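Long-range contact in possible adhesin (Caldicellulosiruptor kronotskyensis, PDB 4WA0), which probably mediates attachment of the cell to cellulose as a tapirin, this chain being its C-terminal beta-helix domain: residues Thr1-Lys15 and Glu218-Leu231. Numbering follows the deposited sequence. Where two conformers were deposited one is given.
Sequences TSVPSSPLDYAIFSK and EIDEIRNRDYTSGL
The ring of Tyr-227 takes Pro-4 O at its edge, 3.4 Å from CE2, while one face carries Arg-225 CD from its own segment. Phe-13 offers its rim to the same tyrosine: Tyr-227 CB sits in the ring plane, 4.0 Å from Phe-13 CE2, and the methyl of Thr-228 meets CZ close by. Pro-7 CB lies over the centre of one phenylalanine face, and Tyr-32 stacks on this ring too. The third flat group, the guanidinium of Arg-225, has Ser-5 CB 3.6 Å above its plane. Its NE points in plane to Glu-221 OE2 in a nearly straight salt bridge (2.8 Å, 167°), and NH2 bonds Ser-357 O, which restrains its rotation.

With CG anti to its carbonyl carbon (chi1 -82°), Tyr-227 sends its hydroxyl to within 3.6 Å of Val-3 CG1. The side chains of Val-3 and Ile-222 cross at about a right angle, CG2 against CD1. Farther along, Lys-15 CD packs on Leu-231 CD2, and Lys-15 NZ is hydrogen-bonded to Leu-317 O.

No direct hydrogen bond spans the segments. One water accepts from Tyr-227 OH and donates to Val-3 O and Glu-221 OE2. Within 1-15, Tyr-10 OH donates to Pro-4 O, the oxygen at the Tyr-227 ring edge. The N-terminal lead-in with strand 10-14 and the end of helix 217-224 with its following turns are thus joined by packing, partly of carbon on polar groups, and a water bridge, though Ser-5 O and Tyr-227 O are buried without a partner.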
loop_
_atom_site.group_PDB
_atom_site.type_symbol
_atom_site.label_atom_id
_atom_site.label_comp_id
_atom_site.label_asym_id
_atom_site.label_seq_id
_atom_site.Cartn_x
_atom_site.Cartn_y
_atom_site.Cartn_z
ATOM N N THR A 1 11.448 -6.291 9.794
ATOM C CA THR A 1 11.836 -4.877 9.412
ATOM C C THR A 1 12.498 -4.787 7.994
ATOM O O THR A 1 12.448 -3.731 7.350
ATOM C CB THR A 1 12.666 -4.170 10.545
ATOM O OG1 THR A 1 11.843 -3.977 11.700
ATOM C CG2 THR A 1 13.160 -2.802 10.145
ATOM N N SER A 2 13.057 -5.894 7.494
ATOM C CA SER A 2 13.619 -5.954 6.130
ATOM C C SER A 2 12.573 -5.761 5.021
ATOM O O SER A 2 11.508 -6.403 5.018
ATOM C CB SER A 2 14.303 -7.309 5.907
ATOM O OG SER A 2 15.294 -7.194 4.914
ATOM N N VAL A 3 12.901 -4.904 4.056
ATOM C CA VAL A 3 12.017 -4.652 2.892
ATOM C C VAL A 3 12.610 -5.304 1.644
ATOM O O VAL A 3 13.723 -4.955 1.261
ATOM C CB VAL A 3 11.897 -3.139 2.619
ATOM C CG1 VAL A 3 11.157 -2.863 1.314
ATOM C CG2 VAL A 3 11.227 -2.454 3.808
ATOM N N PRO A 4 11.865 -6.208 0.987
ATOM C CA PRO A 4 12.346 -6.955 -0.177
ATOM C C PRO A 4 12.793 -6.113 -1.401
ATOM O O PRO A 4 12.145 -5.181 -1.792
ATOM C CB PRO A 4 11.142 -7.845 -0.538
ATOM C CG PRO A 4 9.945 -7.096 -0.045
ATOM C CD PRO A 4 10.418 -6.417 1.212
ATOM N N SER A 5 13.894 -6.506 -1.997
ATOM C CA SER A 5 14.585 -5.728 -3.030
ATOM C C SER A 5 14.110 -6.056 -4.463
ATOM O O SER A 5 14.325 -5.269 -5.394
ATOM C CB SER A 5 16.092 -6.058 -2.944
ATOM O OG SER A 5 16.319 -7.459 -3.188
ATOM N N SER A 6 13.482 -7.222 -4.623
ATOM C CA SER A 6 13.146 -7.748 -5.935
ATOM C C SER A 6 11.669 -7.601 -6.226
ATOM O O SER A 6 10.858 -7.926 -5.362
ATOM C CB SER A 6 13.461 -9.248 -5.953
ATOM O OG SER A 6 12.990 -9.829 -7.168
ATOM N N PRO A 7 11.323 -7.216 -7.464
ATOM C CA PRO A 7 9.926 -7.185 -7.848
ATOM C C PRO A 7 9.217 -8.538 -7.677
ATOM O O PRO A 7 7.960 -8.619 -7.603
ATOM C CB PRO A 7 9.968 -6.757 -9.309
ATOM C CG PRO A 7 11.264 -6.037 -9.506
ATOM C CD PRO A 7 12.218 -6.658 -8.510
ATOM N N LEU A 8 9.962 -9.671 -7.643
ATOM C CA LEU A 8 9.293 -10.955 -7.447
ATOM C C LEU A 8 8.690 -11.187 -6.037
ATOM O O LEU A 8 7.875 -12.100 -5.859
ATOM C CB LEU A 8 10.187 -12.134 -7.757
ATOM C CG LEU A 8 10.994 -12.126 -9.040
ATOM C CD1 LEU A 8 11.752 -13.438 -9.055
ATOM C CD2 LEU A 8 10.163 -11.956 -10.296
ATOM N N ASP A 9 9.046 -10.363 -5.070
ATOM C CA ASP A 9 8.538 -10.452 -3.661
ATOM C C ASP A 9 7.250 -9.750 -3.461
ATOM O O ASP A 9 6.697 -9.640 -2.289
ATOM C CB ASP A 9 9.605 -9.844 -2.753
ATOM C CG ASP A 9 10.933 -10.637 -2.798
ATOM O OD1 ASP A 9 10.846 -11.832 -3.160
ATOM O OD2 ASP A 9 12.043 -10.036 -2.598
ATOM N N TYR A 10 6.800 -9.138 -4.575
ATOM C CA TYR A 10 5.676 -8.266 -4.472
ATOM C C TYR A 10 4.426 -8.934 -4.992
ATOM O O TYR A 10 4.461 -9.552 -6.056
ATOM C CB TYR A 10 5.933 -6.935 -5.229
ATOM C CG TYR A 10 6.845 -6.055 -4.399
ATOM C CD1 TYR A 10 8.205 -6.222 -4.469
ATOM C CD2 TYR A 10 6.352 -5.117 -3.512
ATOM C CE1 TYR A 10 9.054 -5.471 -3.698
ATOM C CE2 TYR A 10 7.204 -4.336 -2.739
ATOM C CZ TYR A 10 8.565 -4.549 -2.842
ATOM O OH TYR A 10 9.491 -3.859 -2.082
ATOM N N ALA A 11 3.343 -8.788 -4.258
ATOM C CA ALA A 11 2.036 -9.190 -4.753
ATOM C C ALA A 11 1.681 -8.322 -5.973
ATOM O O ALA A 11 1.141 -8.802 -7.022
ATOM C CB ALA A 11 1.010 -9.032 -3.713
ATOM N N ILE A 12 1.943 -7.017 -5.815
ATOM C CA ILE A 12 1.722 -6.047 -6.891
ATOM C C ILE A 12 2.958 -5.122 -6.919
ATOM O O ILE A 12 3.258 -4.441 -5.924
ATOM C CB ILE A 12 0.452 -5.219 -6.703
ATOM C CG1 ILE A 12 -0.794 -6.084 -6.591
ATOM C CG2 ILE A 12 0.273 -4.239 -7.851
ATOM C CD1 ILE A 12 -1.997 -5.332 -6.181
ATOM N N PHE A 13 3.667 -5.125 -8.043
ATOM C CA PHE A 13 4.802 -4.232 -8.250
ATOM C C PHE A 13 4.499 -3.321 -9.443
ATOM O O PHE A 13 4.205 -3.795 -10.544
ATOM C CB PHE A 13 6.064 -5.036 -8.466
ATOM C CG PHE A 13 7.267 -4.181 -8.684
ATOM C CD1 PHE A 13 7.522 -3.610 -9.950
ATOM C CD2 PHE A 13 8.143 -3.947 -7.633
ATOM C CE1 PHE A 13 8.617 -2.767 -10.080
ATOM C CE2 PHE A 13 9.226 -3.113 -7.779
ATOM C CZ PHE A 13 9.460 -2.544 -9.009
ATOM N N SER A 14 4.563 -2.015 -9.274
ATOM C CA SER A 14 4.366 -1.084 -10.366
ATOM C C SER A 14 5.562 -0.150 -10.494
ATOM O O SER A 14 5.870 0.638 -9.574
ATOM C CB SER A 14 3.106 -0.270 -10.088
ATOM O OG SER A 14 2.780 0.637 -11.150
ATOM N N LYS A 15 6.192 -0.170 -11.659
ATOM C CA LYS A 15 7.386 0.706 -11.910
ATOM C C LYS A 15 7.011 2.162 -11.723
ATOM O O LYS A 15 7.778 2.906 -11.097
ATOM C CB LYS A 15 8.056 0.447 -13.246
ATOM C CG LYS A 15 9.180 1.466 -13.636
ATOM C CD LYS A 15 9.747 1.093 -15.023
ATOM C CE LYS A 15 9.705 2.273 -16.006
ATOM N NZ LYS A 15 9.592 1.804 -17.440
ATOM N N GLU A 218 15.639 1.212 7.389
ATOM C CA GLU A 218 14.897 0.662 6.280
ATOM C C GLU A 218 14.348 1.736 5.382
ATOM O O GLU A 218 14.151 1.491 4.175
ATOM C CB GLU A 218 13.753 -0.167 6.814
ATOM C CG GLU A 218 14.262 -1.472 7.410
ATOM C CD GLU A 218 15.256 -1.326 8.568
ATOM O OE1 GLU A 218 14.992 -0.565 9.540
ATOM O OE2 GLU A 218 16.291 -2.030 8.495
ATOM N N ILE A 219 14.063 2.899 5.981
ATOM C CA ILE A 219 13.516 4.009 5.250
ATOM C C ILE A 219 14.464 4.588 4.224
ATOM O O ILE A 219 14.155 4.617 3.035
ATOM C CB ILE A 219 13.032 5.107 6.189
ATOM C CG1 ILE A 219 11.902 4.559 7.038
ATOM C CG2 ILE A 219 12.627 6.327 5.417
ATOM C CD1 ILE A 219 10.848 3.870 6.223
ATOM N N ASP A 220 15.664 4.972 4.664
ATOM C CA ASP A 220 16.677 5.413 3.758
ATOM C C ASP A 220 17.052 4.323 2.738
ATOM O O ASP A 220 17.381 4.669 1.608
ATOM C CB ASP A 220 17.933 5.962 4.496
ATOM C CG ASP A 220 18.772 6.949 3.597
ATOM O OD1 ASP A 220 18.194 7.889 2.928
ATOM O OD2 ASP A 220 20.026 6.768 3.538
ATOM N N GLU A 221 16.917 3.056 3.109
ATOM C CA GLU A 221 17.169 1.990 2.141
ATOM C C GLU A 221 16.168 2.089 1.000
ATOM O O GLU A 221 16.531 2.058 -0.191
ATOM C CB GLU A 221 17.071 0.605 2.790
ATOM C CG GLU A 221 18.028 -0.380 2.188
ATOM C CD GLU A 221 17.374 -1.639 1.712
ATOM O OE1 GLU A 221 17.068 -2.513 2.564
ATOM O OE2 GLU A 221 17.208 -1.752 0.477
ATOM N N ILE A 222 14.886 2.224 1.373
ATOM C CA ILE A 222 13.836 2.338 0.389
ATOM C C ILE A 222 14.048 3.588 -0.434
ATOM O O ILE A 222 14.003 3.539 -1.649
ATOM C CB ILE A 222 12.447 2.412 1.033
ATOM C CG1 ILE A 222 12.061 1.089 1.671
ATOM C CG2 ILE A 222 11.407 2.868 -0.004
ATOM C CD1 ILE A 222 10.915 1.284 2.685
ATOM N N ARG A 223 14.360 4.704 0.205
ATOM C CA ARG A 223 14.581 5.942 -0.546
ATOM C C ARG A 223 15.729 5.801 -1.562
ATOM O O ARG A 223 15.663 6.338 -2.675
ATOM C CB ARG A 223 14.973 7.034 0.421
ATOM C CG ARG A 223 15.097 8.405 -0.243
ATOM C CD ARG A 223 15.581 9.410 0.812
ATOM N NE ARG A 223 14.595 9.674 1.859
ATOM C CZ ARG A 223 14.700 9.418 3.171
ATOM N NH1 ARG A 223 15.774 8.814 3.702
ATOM N NH2 ARG A 223 13.683 9.736 3.974
ATOM N N ASN A 224 16.795 5.107 -1.198
ATOM C CA ASN A 224 17.962 5.108 -2.099
ATOM C C ASN A 224 18.049 3.939 -3.061
ATOM O O ASN A 224 18.914 3.944 -3.958
ATOM C CB ASN A 224 19.267 5.211 -1.305
ATOM C CG ASN A 224 19.433 6.575 -0.652
ATOM O OD1 ASN A 224 19.216 7.618 -1.266
ATOM N ND2 ASN A 224 19.779 6.566 0.600
ATOM N N ARG A 225 17.182 2.939 -2.882
ATOM C CA ARG A 225 17.139 1.787 -3.795
ATOM C C ARG A 225 16.411 2.142 -5.084
ATOM O O ARG A 225 15.308 2.710 -5.058
ATOM C CB ARG A 225 16.477 0.588 -3.132
ATOM C CG ARG A 225 16.470 -0.676 -3.993
ATOM C CD ARG A 225 16.148 -1.888 -3.145
ATOM N NE ARG A 225 17.257 -2.254 -2.252
ATOM C CZ ARG A 225 18.318 -2.985 -2.611
ATOM N NH1 ARG A 225 19.272 -3.266 -1.719
ATOM N NH2 ARG A 225 18.435 -3.445 -3.857
ATOM N N ASP A 226 17.032 1.803 -6.210
ATOM C CA ASP A 226 16.380 1.915 -7.505
ATOM C C ASP A 226 15.751 0.536 -7.747
ATOM O O ASP A 226 16.449 -0.401 -8.071
ATOM C CB ASP A 226 17.390 2.235 -8.613
ATOM C CG ASP A 226 16.766 2.196 -9.990
ATOM O OD1 ASP A 226 15.516 1.912 -10.013
ATOM O OD2 ASP A 226 17.520 2.381 -11.023
ATOM N N TYR A 227 14.429 0.416 -7.583
ATOM C CA TYR A 227 13.820 -0.922 -7.527
ATOM C C TYR A 227 13.788 -1.607 -8.874
ATOM O O TYR A 227 13.444 -2.777 -8.896
ATOM C CB TYR A 227 12.393 -0.915 -6.877
ATOM C CG TYR A 227 12.460 -0.925 -5.352
ATOM C CD1 TYR A 227 12.715 0.287 -4.638
ATOM C CD2 TYR A 227 12.339 -2.122 -4.617
ATOM C CE1 TYR A 227 12.805 0.315 -3.258
ATOM C CE2 TYR A 227 12.467 -2.100 -3.223
ATOM C CZ TYR A 227 12.698 -0.875 -2.550
ATOM O OH TYR A 227 12.823 -0.836 -1.173
ATOM N N THR A 228 14.038 -0.867 -9.972
ATOM C CA THR A 228 14.142 -1.448 -11.306
ATOM C C THR A 228 15.580 -1.338 -11.901
ATOM O O THR A 228 15.743 -1.343 -13.104
ATOM C CB THR A 228 13.103 -0.817 -12.310
ATOM O OG1 THR A 228 13.232 0.603 -12.381
ATOM C CG2 THR A 228 11.648 -1.104 -11.818
ATOM N N SER A 229 16.606 -1.328 -11.048
ATOM C CA SER A 229 17.996 -1.422 -11.530
ATOM C C SER A 229 18.100 -2.559 -12.501
ATOM O O SER A 229 17.688 -3.673 -12.164
ATOM C CB SER A 229 18.976 -1.774 -10.388
ATOM O OG SER A 229 18.979 -0.772 -9.400
ATOM N N GLY A 230 18.668 -2.288 -13.678
ATOM C CA GLY A 230 18.945 -3.318 -14.665
ATOM C C GLY A 230 17.853 -3.584 -15.678
ATOM O O GLY A 230 18.083 -4.263 -16.655
ATOM N N LEU A 231 16.656 -3.042 -15.451
ATOM C CA LEU A 231 15.536 -3.284 -16.312
ATOM C C LEU A 231 15.854 -2.929 -17.750
ATOM O O LEU A 231 16.175 -1.776 -18.072
ATOM C CB LEU A 231 14.339 -2.426 -15.846
ATOM C CG LEU A 231 13.067 -2.558 -16.692
ATOM C CD1 LEU A 231 12.553 -3.985 -16.787
ATOM C CD2 LEU A 231 11.985 -1.619 -16.223
HETATM O O HOH W 1 14.592 -2.624 -0.145
#